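Local coordinates for protein putative metalloprotease II (Bacteroides fragilis, PDB 4ON1) that binds a zinc ion and probably acts as a metalloendopeptidase of the fragilysin kind, with an N-terminal domain of the fragilysin type preceding its metallopeptidase domain, at residues D30-L35 with A86-S91; Q90-I95 with I107-K112; N268-W273 with G314-A319. All blocks are in the same frame, centred on the assembly; numbering follows the deposited sequence.

Overall arrangement
Interactions 1 and 2 are neighbouring parts of one structure in the fragilysin-type N-terminal domain. Their centres are 7 Å apart, they share Gln90 and Ser91, and strands 84-88 and 92-99, one from each, pair side by side in the same sheet. Leu31 of the helix in interaction 1 also reaches Ala93, Ile95 and Val108 of interaction 2. Interaction 3 belongs to the metallopeptidase domain, about 34 Å and 33 Å from the other two between centres, with nearest atoms about 19 Å and 18 Å away. All three lie away from the zinc, which His334, His338 and His344 bind together with Asp176; each joins elements within one domain.

Interaction 1 (D30-L35 with A86-S91); sequences DLAGVL and AILSQS
Leu88 and Leu35 interlock as two forked side chains, with Ala32 and Ala86 filling in beside them. Leu88 reaches from the strand toward the helix with CG anti to its backbone N (chi1 174°), and its two methyl groups divide the work. CD1 meets the methyl of Ala32, with Leu88 CD1 to Ala32 CB at 3.7 Å, while CD2 lies against Leu35 CB at 4.1 Å. The fork thus sits between residues three apart in sequence, on one side of the helix. Leu35 answers in the reverse direction: its CD1 and CD2 both touch the methyl of Ala86, each 3.9 Å from Ala86 CB, and CD1 also lies 3.6 Å from the backbone Ile87 O.

This is helix-on-sheet packing in the fragilysin-type N-terminal domain, helix 28-35 lying across a face of an antiparallel sheet. The axes of helix 30-35 and strand 86-88 approach to 9.0 Å and run nearly perpendicular, at 94°, and the touching residues Ala32 and Leu35 lie one turn apart. Ala86 and Leu88 face the helix, whereas Ile87 between them points to the other side of the sheet, where it packs on Thr221, Ser222 and Gln225 of helix 217-230. Beyond the strand, Ser89 OG accepts from Ser91 N in an ST turn, and Ser89 O is hydrogen-bonded to the hydroxyl of Tyr28 in the same helix.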
loop_
_atom_site.group_PDB
_atom_site.type_symbol
_atom_site.label_atom_id
_atom_site.label_comp_id
_atom_site.label_asym_id
_atom_site.label_seq_id
_atom_site.Cartn_x
_atom_site.Cartn_y
_atom_site.Cartn_z
ATOM N N ASP A 30 -4.493 -18.045 -13.666
ATOM C CA ASP A 30 -3.427 -17.699 -14.611
ATOM C C ASP A 30 -2.307 -16.903 -13.948
ATOM O O ASP A 30 -1.134 -17.274 -14.024
ATOM C CB ASP A 30 -3.978 -16.886 -15.774
ATOM C CG ASP A 30 -4.933 -17.680 -16.642
ATOM O OD1 ASP A 30 -4.681 -18.881 -16.877
ATOM O OD2 ASP A 30 -5.937 -17.091 -17.087
ATOM N N LEU A 31 -2.675 -15.797 -13.310
ATOM C CA LEU A 31 -1.684 -14.913 -12.705
ATOM C C LEU A 31 -1.005 -15.595 -11.522
ATOM O O LEU A 31 0.221 -15.553 -11.404
ATOM C CB LEU A 31 -2.330 -13.598 -12.269
ATOM C CG LEU A 31 -1.376 -12.596 -11.616
ATOM C CD1 LEU A 31 -0.092 -12.454 -12.431
ATOM C CD2 LEU A 31 -2.060 -11.249 -11.446
ATOM N N ALA A 32 -1.795 -16.242 -10.663
ATOM C CA ALA A 32 -1.231 -16.956 -9.519
ATOM C C ALA A 32 -0.364 -18.127 -9.976
ATOM O O ALA A 32 0.633 -18.461 -9.331
ATOM C CB ALA A 32 -2.349 -17.449 -8.584
ATOM N N GLY A 33 -0.745 -18.744 -11.091
ATOM C CA GLY A 33 0.026 -19.835 -11.665
ATOM C C GLY A 33 1.432 -19.388 -12.021
ATOM O O GLY A 33 2.400 -20.145 -11.881
ATOM N N VAL A 34 1.545 -18.147 -12.483
ATOM C CA VAL A 34 2.849 -17.556 -12.779
ATOM C C VAL A 34 3.586 -17.136 -11.498
ATOM O O VAL A 34 4.728 -17.556 -11.261
ATOM C CB VAL A 34 2.708 -16.333 -13.714
ATOM C CG1 VAL A 34 4.037 -15.617 -13.889
ATOM C CG2 VAL A 34 2.132 -16.754 -15.065
ATOM N N LEU A 35 2.931 -16.326 -10.671
ATOM C CA LEU A 35 3.584 -15.745 -9.494
ATOM C C LEU A 35 4.041 -16.768 -8.457
ATOM O O LEU A 35 5.078 -16.587 -7.827
ATOM C CB LEU A 35 2.659 -14.723 -8.818
ATOM C CG LEU A 35 2.310 -13.489 -9.657
ATOM C CD1 LEU A 35 1.436 -12.499 -8.883
ATOM C CD2 LEU A 35 3.566 -12.806 -10.157
ATOM N N ALA A 86 3.922 -6.803 -8.440
ATOM C CA ALA A 86 2.842 -7.777 -8.376
ATOM C C ALA A 86 2.645 -8.229 -6.948
ATOM O O ALA A 86 3.542 -8.098 -6.112
ATOM C CB ALA A 86 3.126 -8.981 -9.284
ATOM N N ILE A 87 1.449 -8.737 -6.678
ATOM C CA ILE A 87 1.082 -9.244 -5.363
ATOM C C ILE A 87 0.431 -10.608 -5.506
ATOM O O ILE A 87 -0.439 -10.776 -6.352
ATOM C CB ILE A 87 0.116 -8.274 -4.659
ATOM C CG1 ILE A 87 0.757 -6.881 -4.559
ATOM C CG2 ILE A 87 -0.258 -8.788 -3.281
ATOM C CD1 ILE A 87 -0.179 -5.810 -4.051
ATOM N N LEU A 88 0.852 -11.581 -4.696
ATOM C CA LEU A 88 0.184 -12.878 -4.683
ATOM C C LEU A 88 -0.389 -13.182 -3.316
ATOM O O LEU A 88 0.347 -13.359 -2.349
ATOM C CB LEU A 88 1.129 -14.014 -5.092
ATOM C CG LEU A 88 0.479 -15.401 -4.947
ATOM C CD1 LEU A 88 -0.786 -15.533 -5.799
ATOM C CD2 LEU A 88 1.461 -16.504 -5.295
ATOM N N SER A 89 -1.714 -13.229 -3.250
ATOM C CA SER A 89 -2.411 -13.685 -2.058
ATOM C C SER A 89 -3.129 -14.974 -2.396
ATOM O O SER A 89 -3.310 -15.290 -3.569
ATOM C CB SER A 89 -3.406 -12.628 -1.577
ATOM O OG SER A 89 -4.385 -13.188 -0.720
ATOM N N GLN A 90 -3.554 -15.715 -1.384
ATOM C CA GLN A 90 -4.318 -16.924 -1.644
ATOM C C GLN A 90 -5.723 -16.600 -2.161
ATOM O O GLN A 90 -6.382 -17.461 -2.738
ATOM C CB GLN A 90 -4.392 -17.793 -0.382
ATOM C CG GLN A 90 -3.046 -18.413 -0.028
ATOM C CD GLN A 90 -3.091 -19.266 1.219
ATOM O OE1 GLN A 90 -4.165 -19.622 1.708
ATOM N NE2 GLN A 90 -1.917 -19.618 1.731
ATOM N N SER A 91 -6.158 -15.354 -1.982
ATOM C CA SER A 91 -7.512 -14.928 -2.358
ATOM C C SER A 91 -7.564 -14.021 -3.589
ATOM O O SER A 91 -8.630 -13.801 -4.172
ATOM C CB SER A 91 -8.171 -14.197 -1.190
ATOM O OG SER A 91 -8.177 -15.009 -0.036
#

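Interaction 2 (Q90-I95 with I107-K112); sequences QSYATI and IVYKDK
Ser91 O is gripped twice, by Lys110 N across the contact at 2.9 Å and by a water molecule that donates to it. The N-H of Lys110 points almost straight at the oxygen (173°), although the nitrogen stands 46° out of the carbonyl plane. The water in turn accepts from Asp111 N, so one carbonyl serves two successive amides, one directly and one by relay. Its neighbour Gln90 O has a similar double arrangement: the Lys110 chain bends at chi3, which brings CE beside Gln90 O, and NZ makes a weak bond to the same oxygen, while a second water bridges the two.

Further along, strands 92-95 and 107-109 form the antiparallel pairing of the hairpin 92-99/102-109. Within 92-95 and 107-109, Ala93 and Val108 form a hydrogen-bonded pair, Ala93 N to Val108 O at 2.7 Å and Val108 N to Ala93 O at 3.0 Å. Their side chains meet on the face toward helix 28-35, with Ala93 CB 3.8 Å from Val108 CG2.

On the other face lie the non-hydrogen-bonded pairs, Thr94 with Ile107 and Tyr92 with Tyr109. Tyr92 CB is centred over the Tyr109 ring, 3.7 Å from its centroid, in a CH-pi contact. The two rings meet obliquely, planes inclined by 33° and centroids 5.4 Å apart. Both hydroxyls bond elsewhere, Tyr92 OH to Glu68 and Thr221, Tyr109 OH to His218, so the tyrosines link this sheet to helix 217-230. Direct amide bonds thus run the length of the contact, and at the exposed end they are joined by water and a lysine, whose ammonium group is probably stabilised by the Gln90 carbonyl dipole and by the water.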
loop_
_atom_site.group_PDB
_atom_site.type_symbol
_atom_site.label_atom_id
_atom_site.label_comp_id
_atom_site.label_asym_id
_atom_site.label_seq_id
_atom_site.Cartn_x
_atom_site.Cartn_y
_atom_site.Cartn_z
ATOM N N GLN A 90 -3.554 -15.715 -1.384
ATOM C CA GLN A 90 -4.318 -16.924 -1.644
ATOM C C GLN A 90 -5.723 -16.600 -2.161
ATOM O O GLN A 90 -6.382 -17.461 -2.738
ATOM C CB GLN A 90 -4.392 -17.793 -0.382
ATOM C CG GLN A 90 -3.046 -18.413 -0.028
ATOM C CD GLN A 90 -3.091 -19.266 1.219
ATOM O OE1 GLN A 90 -4.165 -19.622 1.708
ATOM N NE2 GLN A 90 -1.917 -19.618 1.731
ATOM N N SER A 91 -6.158 -15.354 -1.982
ATOM C CA SER A 91 -7.512 -14.928 -2.358
ATOM C C SER A 91 -7.564 -14.021 -3.589
ATOM O O SER A 91 -8.630 -13.801 -4.172
ATOM C CB SER A 91 -8.171 -14.197 -1.190
ATOM O OG SER A 91 -8.177 -15.009 -0.036
ATOM N N TYR A 92 -6.424 -13.450 -3.955
ATOM C CA TYR A 92 -6.390 -12.520 -5.070
ATOM C C TYR A 92 -4.951 -12.349 -5.536
ATOM O O TYR A 92 -4.016 -12.741 -4.842
ATOM C CB TYR A 92 -6.986 -11.164 -4.660
ATOM C CG TYR A 92 -6.182 -10.515 -3.562
ATOM C CD1 TYR A 92 -5.071 -9.730 -3.859
ATOM C CD2 TYR A 92 -6.504 -10.724 -2.228
ATOM C CE1 TYR A 92 -4.322 -9.156 -2.867
ATOM C CE2 TYR A 92 -5.759 -10.152 -1.220
ATOM C CZ TYR A 92 -4.665 -9.371 -1.552
ATOM O OH TYR A 92 -3.902 -8.800 -0.571
ATOM N N ALA A 93 -4.777 -11.731 -6.695
ATOM C CA ALA A 93 -3.445 -11.378 -7.163
ATOM C C ALA A 93 -3.552 -10.107 -7.970
ATOM O O ALA A 93 -4.625 -9.787 -8.493
ATOM C CB ALA A 93 -2.827 -12.502 -8.000
ATOM N N THR A 94 -2.457 -9.359 -8.042
ATOM C CA THR A 94 -2.456 -8.108 -8.789
ATOM C C THR A 94 -1.150 -7.936 -9.530
ATOM O O THR A 94 -0.131 -8.499 -9.144
ATOM C CB THR A 94 -2.636 -6.862 -7.877
ATOM O OG1 THR A 94 -1.458 -6.681 -7.084
ATOM C CG2 THR A 94 -3.856 -7.004 -6.975
ATOM N N ILE A 95 -1.199 -7.137 -10.586
ATOM C CA ILE A 95 -0.023 -6.652 -11.279
ATOM C C ILE A 95 -0.200 -5.163 -11.457
ATOM O O ILE A 95 -1.282 -4.705 -11.827
ATOM C CB ILE A 95 0.174 -7.293 -12.671
ATOM C CG1 ILE A 95 0.369 -8.802 -12.575
ATOM C CG2 ILE A 95 1.385 -6.683 -13.368
ATOM C CD1 ILE A 95 0.851 -9.410 -13.881
ATOM N N ILE A 107 -6.341 -6.569 -11.533
ATOM C CA ILE A 107 -6.792 -7.181 -10.288
ATOM C C ILE A 107 -7.595 -8.453 -10.573
ATOM O O ILE A 107 -8.547 -8.433 -11.360
ATOM C CB ILE A 107 -7.648 -6.176 -9.472
ATOM C CG1 ILE A 107 -6.841 -4.902 -9.182
ATOM C CG2 ILE A 107 -8.192 -6.812 -8.195
ATOM C CD1 ILE A 107 -7.705 -3.653 -8.998
ATOM N N VAL A 108 -7.188 -9.559 -9.957
ATOM C CA VAL A 108 -7.895 -10.829 -10.083
ATOM C C VAL A 108 -8.152 -11.447 -8.713
ATOM O O VAL A 108 -7.232 -11.625 -7.926
ATOM C CB VAL A 108 -7.107 -11.843 -10.967
ATOM C CG1 VAL A 108 -7.149 -11.433 -12.411
ATOM C CG2 VAL A 108 -5.649 -11.959 -10.517
ATOM N N TYR A 109 -9.412 -11.781 -8.442
ATOM C CA TYR A 109 -9.794 -12.478 -7.216
ATOM C C TYR A 109 -10.123 -13.936 -7.500
ATOM O O TYR A 109 -10.699 -14.250 -8.535
ATOM C CB TYR A 109 -10.995 -11.797 -6.561
ATOM C CG TYR A 109 -10.618 -10.641 -5.665
ATOM C CD1 TYR A 109 -10.130 -9.452 -6.194
ATOM C CD2 TYR A 109 -10.761 -10.740 -4.288
ATOM C CE1 TYR A 109 -9.783 -8.396 -5.369
ATOM C CE2 TYR A 109 -10.431 -9.692 -3.462
ATOM C CZ TYR A 109 -9.939 -8.524 -4.006
ATOM O OH TYR A 109 -9.609 -7.485 -3.177
ATOM N N LYS A 110 -9.751 -14.829 -6.589
ATOM C CA LYS A 110 -9.994 -16.249 -6.817
ATOM C C LYS A 110 -11.483 -16.570 -6.799
ATOM O O LYS A 110 -11.985 -17.314 -7.650
ATOM C CB LYS A 110 -9.266 -17.109 -5.789
ATOM C CG LYS A 110 -9.502 -18.595 -6.011
ATOM C CD LYS A 110 -8.658 -19.467 -5.094
ATOM C CE LYS A 110 -8.902 -19.134 -3.640
ATOM N NZ LYS A 110 -8.130 -20.032 -2.733
ATOM N N ASP A 111 -12.187 -15.998 -5.834
ATOM C CA ASP A 111 -13.612 -16.260 -5.674
ATOM C C ASP A 111 -14.427 -15.385 -6.627
ATOM O O ASP A 111 -14.319 -14.158 -6.595
ATOM C CB ASP A 111 -14.032 -16.016 -4.224
ATOM C CG ASP A 111 -15.512 -16.252 -4.000
ATOM O OD1 ASP A 111 -15.887 -17.397 -3.667
ATOM O OD2 ASP A 111 -16.299 -15.295 -4.167
ATOM N N LYS A 112 -15.227 -16.018 -7.483
ATOM C CA LYS A 112 -15.993 -15.285 -8.491
ATOM C C LYS A 112 -16.962 -14.269 -7.887
ATOM O O LYS A 112 -17.092 -13.156 -8.402
ATOM C CB LYS A 112 -16.780 -16.252 -9.383
ATOM C CG LYS A 112 -17.769 -15.533 -10.297
ATOM C CD LYS A 112 -18.461 -16.437 -11.306
ATOM C CE LYS A 112 -19.269 -15.602 -12.301
ATOM N NZ LYS A 112 -19.704 -16.372 -13.500
HETATM O O HOH W 1 -5.604 -19.916 -3.287
HETATM O O HOH W 2 -11.152 -14.443 -3.575
#

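Interaction 3 (N268-W273 with G314-A319); sequences NYLRSW and GNFEVA
A partly buried helix-to-loop contact joins Leu270 and Arg271, near the C-terminal end of helix 259-271, to the loop that leads into strand 319-323. Phe316 is its apolar half. The ring presents one face to the helix, and Leu270 CB lies over that face, 4.0 Å from the centroid in a CH-pi contact. On the same face Leu270 O stands 3.6 Å above the ring plane, offset toward the rim. Arg271 CG comes to the ring beside them, 3.6 Å from Phe316 CD2, before the rest of the arginine slides past in the direction opposite to the phenylalanine.

Asn315 and Phe316 both have left-handed backbone angles, in a tight turn closed by the bond from Glu317 N to Gly314 O. In the metzincin-like metallopeptidase domain this turn comes between the antiparallel strand 299-301 and strand 319-323. The zinc-binding helix 331-340 follows later in the chain. Phe316 also meets Tyr284 edge-to-face, and its carbonyl oxygen is hydrogen-bonded to Gln267 of the same helix 259-271.

At the exposed side, Arg271 grips Asn315 O side-on with two nitrogens, NE and NH2, each 3.0 Å from it. The oxygen lies close to the guanidinium plane. NH2 comes in nearly along the C=O axis, whereas NE stands 36° out of the carbonyl plane. The Asn315 amide is turned only 16° from the guanidinium plane, and its OD1 lies 3.1 Å from Arg271 NE. Glu317 is paired with Arg313, yet its carboxylate, with OE2 5.2 Å from Arg271 NH2, may still favour the arginine's charge through space.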
loop_
_atom_site.group_PDB
_atom_site.type_symbol
_atom_site.label_atom_id
_atom_site.label_comp_id
_atom_site.label_asym_id
_atom_site.label_seq_id
_atom_site.Cartn_x
_atom_site.Cartn_y
_atom_site.Cartn_z
ATOM N N ASN A 268 -7.698 4.677 21.850
ATOM C CA ASN A 268 -8.463 4.214 22.998
ATOM C C ASN A 268 -9.033 2.816 22.750
ATOM O O ASN A 268 -9.068 1.988 23.655
ATOM C CB ASN A 268 -9.569 5.203 23.354
ATOM C CG ASN A 268 -9.038 6.422 24.090
ATOM O OD1 ASN A 268 -7.965 6.373 24.706
ATOM N ND2 ASN A 268 -9.785 7.521 24.037
ATOM N N TYR A 269 -9.475 2.547 21.524
ATOM C CA TYR A 269 -9.925 1.201 21.191
ATOM C C TYR A 269 -8.798 0.177 21.370
ATOM O O TYR A 269 -8.996 -0.880 21.981
ATOM C CB TYR A 269 -10.459 1.137 19.762
ATOM C CG TYR A 269 -10.792 -0.273 19.313
ATOM C CD1 TYR A 269 -12.001 -0.873 19.658
ATOM C CD2 TYR A 269 -9.896 -1.000 18.535
ATOM C CE1 TYR A 269 -12.303 -2.170 19.242
ATOM C CE2 TYR A 269 -10.180 -2.290 18.118
ATOM C CZ TYR A 269 -11.386 -2.868 18.471
ATOM O OH TYR A 269 -11.661 -4.148 18.049
ATOM N N LEU A 270 -7.614 0.501 20.858
ATOM C CA LEU A 270 -6.474 -0.415 20.936
ATOM C C LEU A 270 -6.120 -0.756 22.378
ATOM O O LEU A 270 -5.755 -1.894 22.684
ATOM C CB LEU A 270 -5.243 0.181 20.248
ATOM C CG LEU A 270 -5.350 0.436 18.740
ATOM C CD1 LEU A 270 -4.096 1.136 18.231
ATOM C CD2 LEU A 270 -5.578 -0.862 17.974
ATOM N N ARG A 271 -6.235 0.234 23.257
ATOM C CA ARG A 271 -5.778 0.088 24.630
ATOM C C ARG A 271 -6.628 -0.868 25.458
ATOM O O ARG A 271 -6.174 -1.356 26.489
ATOM C CB ARG A 271 -5.716 1.462 25.300
ATOM C CG ARG A 271 -4.488 2.238 24.873
ATOM C CD ARG A 271 -4.606 3.731 25.118
ATOM N NE ARG A 271 -3.396 4.399 24.639
ATOM C CZ ARG A 271 -3.340 5.659 24.220
ATOM N NH1 ARG A 271 -4.431 6.410 24.216
ATOM N NH2 ARG A 271 -2.188 6.162 23.794
ATOM N N SER A 272 -7.847 -1.147 25.010
ATOM C CA SER A 272 -8.687 -2.109 25.718
ATOM C C SER A 272 -9.034 -3.307 24.839
ATOM O O SER A 272 -9.903 -4.105 25.182
ATOM C CB SER A 272 -9.972 -1.445 26.217
ATOM O OG SER A 272 -10.677 -0.848 25.147
ATOM N N TRP A 273 -8.326 -3.439 23.720
ATOM C CA TRP A 273 -8.534 -4.550 22.789
ATOM C C TRP A 273 -7.701 -5.763 23.198
ATOM O O TRP A 273 -6.477 -5.764 23.055
ATOM C CB TRP A 273 -8.164 -4.120 21.374
ATOM C CG TRP A 273 -8.623 -5.047 20.291
ATOM C CD1 TRP A 273 -9.575 -6.019 20.389
ATOM C CD2 TRP A 273 -8.157 -5.071 18.933
ATOM N NE1 TRP A 273 -9.725 -6.651 19.177
ATOM C CE2 TRP A 273 -8.870 -6.087 18.268
ATOM C CE3 TRP A 273 -7.205 -4.332 18.219
ATOM C CZ2 TRP A 273 -8.659 -6.390 16.915
ATOM C CZ3 TRP A 273 -6.994 -4.632 16.875
ATOM C CH2 TRP A 273 -7.722 -5.656 16.238
ATOM N N GLY A 314 5.579 3.027 23.975
ATOM C CA GLY A 314 4.576 2.040 24.347
ATOM C C GLY A 314 3.165 2.598 24.398
ATOM O O GLY A 314 2.912 3.699 23.906
ATOM N N ASN A 315 2.247 1.817 24.969
ATOM C CA ASN A 315 0.855 2.227 25.161
ATOM C C ASN A 315 0.183 2.720 23.880
ATOM O O ASN A 315 -0.609 3.661 23.911
ATOM C CB ASN A 315 0.759 3.314 26.246
ATOM C CG ASN A 315 -0.674 3.549 26.712
ATOM O OD1 ASN A 315 -1.136 4.689 26.806
ATOM N ND2 ASN A 315 -1.390 2.461 26.974
ATOM N N PHE A 316 0.510 2.082 22.758
ATOM C CA PHE A 316 -0.136 2.381 21.481
ATOM C C PHE A 316 -0.028 3.864 21.100
ATOM O O PHE A 316 -0.900 4.405 20.423
ATOM C CB PHE A 316 -1.607 1.949 21.522
ATOM C CG PHE A 316 -1.797 0.499 21.883
ATOM C CD1 PHE A 316 -1.650 -0.490 20.922
ATOM C CD2 PHE A 316 -2.091 0.123 23.187
ATOM C CE1 PHE A 316 -1.810 -1.832 21.248
ATOM C CE2 PHE A 316 -2.244 -1.220 23.526
ATOM C CZ PHE A 316 -2.107 -2.198 22.552
ATOM N N GLU A 317 1.050 4.510 21.526
ATOM C CA GLU A 317 1.246 5.933 21.244
ATOM C C GLU A 317 1.665 6.182 19.807
ATOM O O GLU A 317 1.518 7.295 19.303
ATOM C CB GLU A 317 2.283 6.531 22.193
ATOM C CG GLU A 317 1.754 6.758 23.599
ATOM C CD GLU A 317 2.860 7.008 24.600
ATOM O OE1 GLU A 317 4.000 7.296 24.176
ATOM O OE2 GLU A 317 2.589 6.903 25.813
ATOM N N VAL A 318 2.214 5.157 19.158
ATOM C CA VAL A 318 2.600 5.277 17.756
ATOM C C VAL A 318 1.487 4.738 16.874
ATOM O O VAL A 318 1.289 3.534 16.775
ATOM C CB VAL A 318 3.917 4.527 17.436
ATOM C CG1 VAL A 318 4.248 4.644 15.949
ATOM C CG2 VAL A 318 5.057 5.067 18.280
ATOM N N ALA A 319 0.743 5.640 16.252
ATOM C CA ALA A 319 -0.416 5.235 15.483
ATOM C C ALA A 319 -0.723 6.222 14.384
ATOM O O ALA A 319 -0.257 7.366 14.398
ATOM C CB ALA A 319 -1.642 5.065 16.395
#